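Side-chain contact in bifunctional GH43-CE protein (Bacteroides eggerthii, PDB 6MLY), which probably acts on xylan-type polysaccharides, joining a family 43 glycoside hydrolase, likely a beta-xylosidase, to a carbohydrate esterase in one chain: residues R326-V331 with A341-S346. Sequence-based numbering, arbitrary orientation.
Sequences RALPLV and ALWSLS
The side chains of Leu328 and Trp343 approach from opposite directions, and the leucine lays its CD1 methyl over a face of the indole. This CH-pi contact puts Leu328 CD1 3.8 Å from the centroid of the six-membered ring of Trp343, 30° off the ring normal. The methyl is therefore displaced toward the outer rim, nearest to Trp343 CH2 and CZ2. A chi1 of 68° sets Trp343 CG between its backbone N and carbonyl carbon, and with chi2 at -87° the six-membered ring meets the leucine.

Ordinary apolar packing completes the contact. Ala327 CB sits at the edge of the indole, near its plane, 4.3 Å from Trp343 CH2, and also meets the CD1 methyl of Leu345. Were Trp343 an alanine, the Leu328 methyl would probably lose its aromatic platform and a gap would open beside Ala327.

Polar bonds serve each segment separately. Arg326 folds back on its own loop and grips the carbonyl oxygen of Leu328 side-on, with NE at 2.7 Å and NH2 at 3.0 Å from Leu328 O; this oxygen lies close to the guanidinium plane. On the other side, Ser344 OG accepts from the backbone N of Ser346 in an ST turn, while Trp343 NE1 bonds to Asn340 OD1.

The contact joins two parts of the concanavalin A-like domain, away from the predicted catalytic residues and the sodium site. Residues 326-331 belong to the loop leading into strand 333-335, whose Trp334 ring also meets that of Trp343. The short, weakly bonded strand 343-344 lies at one edge of an antiparallel sheet, beside strand 352-355, where Trp343 touches Leu354 and Leu345 touches Leu352.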
loop_
_atom_site.group_PDB
_atom_site.type_symbol
_atom_site.label_atom_id
_atom_site.label_comp_id
_atom_site.label_asym_id
_atom_site.label_seq_id
_atom_site.Cartn_x
_atom_site.Cartn_y
_atom_site.Cartn_z
ATOM N N ARG A 326 -19.353 15.183 -20.248
ATOM C CA ARG A 326 -18.790 15.541 -18.953
ATOM C C ARG A 326 -17.261 15.624 -19.086
ATOM O O ARG A 326 -16.620 14.677 -19.560
ATOM C CB ARG A 326 -19.188 14.519 -17.882
ATOM C CG ARG A 326 -20.372 14.935 -17.022
ATOM C CD ARG A 326 -20.251 14.397 -15.610
ATOM N NE ARG A 326 -19.099 14.954 -14.899
ATOM C CZ ARG A 326 -19.145 15.989 -14.059
ATOM N NH1 ARG A 326 -20.290 16.610 -13.829
ATOM N NH2 ARG A 326 -18.046 16.397 -13.446
ATOM N N ALA A 327 -16.686 16.760 -18.673
ATOM C CA ALA A 327 -15.239 16.972 -18.719
ATOM C C ALA A 327 -14.523 15.938 -17.838
ATOM O O ALA A 327 -13.496 15.407 -18.238
ATOM C CB ALA A 327 -14.900 18.381 -18.299
ATOM N N LEU A 328 -15.080 15.660 -16.652
ATOM C CA LEU A 328 -14.528 14.685 -15.713
ATOM C C LEU A 328 -15.624 13.718 -15.270
ATOM O O LEU A 328 -16.534 14.104 -14.537
ATOM C CB LEU A 328 -13.926 15.419 -14.510
ATOM C CG LEU A 328 -12.607 16.148 -14.774
ATOM C CD1 LEU A 328 -12.333 17.187 -13.696
ATOM C CD2 LEU A 328 -11.439 15.170 -14.877
ATOM N N PRO A 329 -15.562 12.431 -15.686
ATOM C CA PRO A 329 -16.479 11.408 -15.182
ATOM C C PRO A 329 -16.727 11.526 -13.671
ATOM O O PRO A 329 -15.851 11.954 -12.919
ATOM C CB PRO A 329 -15.735 10.104 -15.517
ATOM C CG PRO A 329 -14.972 10.421 -16.786
ATOM C CD PRO A 329 -14.605 11.888 -16.668
ATOM N N LEU A 330 -17.916 11.116 -13.233
ATOM C CA LEU A 330 -18.335 11.320 -11.846
ATOM C C LEU A 330 -17.371 10.601 -10.890
ATOM O O LEU A 330 -17.195 11.028 -9.746
ATOM C CB LEU A 330 -19.776 10.822 -11.681
ATOM C CG LEU A 330 -20.822 11.599 -12.479
ATOM C CD1 LEU A 330 -22.056 10.747 -12.723
ATOM C CD2 LEU A 330 -21.190 12.900 -11.778
ATOM N N VAL A 331 -16.740 9.525 -11.379
ATOM C CA VAL A 331 -15.784 8.721 -10.593
ATOM C C VAL A 331 -14.671 9.619 -10.031
ATOM O O VAL A 331 -14.055 9.265 -9.014
ATOM C CB VAL A 331 -15.189 7.561 -11.415
ATOM C CG1 VAL A 331 -16.247 6.559 -11.854
ATOM C CG2 VAL A 331 -14.396 8.062 -12.611
ATOM N N ALA A 341 -8.500 27.005 -13.092
ATOM C CA ALA A 341 -7.647 27.697 -14.066
ATOM C C ALA A 341 -6.498 26.792 -14.528
ATOM O O ALA A 341 -6.087 26.882 -15.677
ATOM C CB ALA A 341 -7.110 28.974 -13.468
ATOM N N LEU A 342 -6.013 25.918 -13.635
ATOM C CA LEU A 342 -4.690 25.279 -13.763
ATOM C C LEU A 342 -4.767 23.832 -14.277
ATOM O O LEU A 342 -3.740 23.186 -14.382
ATOM C CB LEU A 342 -4.000 25.325 -12.399
ATOM C CG LEU A 342 -3.582 26.717 -11.925
ATOM C CD1 LEU A 342 -3.120 26.674 -10.479
ATOM C CD2 LEU A 342 -2.490 27.297 -12.815
ATOM N N TRP A 343 -5.963 23.317 -14.580
ATOM C CA TRP A 343 -6.084 22.051 -15.315
ATOM C C TRP A 343 -6.860 22.300 -16.609
ATOM O O TRP A 343 -7.540 23.313 -16.740
ATOM C CB TRP A 343 -6.721 20.943 -14.464
ATOM C CG TRP A 343 -8.165 21.140 -14.111
ATOM C CD1 TRP A 343 -8.660 21.829 -13.043
ATOM C CD2 TRP A 343 -9.309 20.599 -14.799
ATOM N NE1 TRP A 343 -10.027 21.773 -13.029
ATOM C CE2 TRP A 343 -10.458 21.032 -14.096
ATOM C CE3 TRP A 343 -9.481 19.808 -15.942
ATOM C CZ2 TRP A 343 -11.753 20.695 -14.494
ATOM C CZ3 TRP A 343 -10.763 19.477 -16.334
ATOM C CH2 TRP A 343 -11.883 19.917 -15.621
ATOM N N SER A 344 -6.724 21.376 -17.565
ATOM C CA SER A 344 -7.356 21.517 -18.869
ATOM C C SER A 344 -7.351 20.179 -19.615
ATOM O O SER A 344 -6.507 19.325 -19.356
ATOM C CB SER A 344 -6.675 22.589 -19.675
ATOM O OG SER A 344 -7.275 22.704 -20.956
ATOM N N LEU A 345 -8.313 20.022 -20.533
ATOM C CA LEU A 345 -8.397 18.864 -21.429
ATOM C C LEU A 345 -8.360 19.295 -22.902
ATOM O O LEU A 345 -8.428 18.439 -23.775
ATOM C CB LEU A 345 -9.690 18.094 -21.141
ATOM C CG LEU A 345 -9.709 17.292 -19.843
ATOM C CD1 LEU A 345 -11.112 16.792 -19.542
ATOM C CD2 LEU A 345 -8.734 16.125 -19.901
ATOM N N SER A 346 -8.267 20.601 -23.178
ATOM C CA SER A 346 -8.182 21.096 -24.552
ATOM C C SER A 346 -6.771 21.629 -24.853
ATOM O O SER A 346 -6.477 21.991 -25.996
ATOM C CB SER A 346 -9.252 22.127 -24.828
ATOM O OG SER A 346 -9.029 23.315 -24.086
#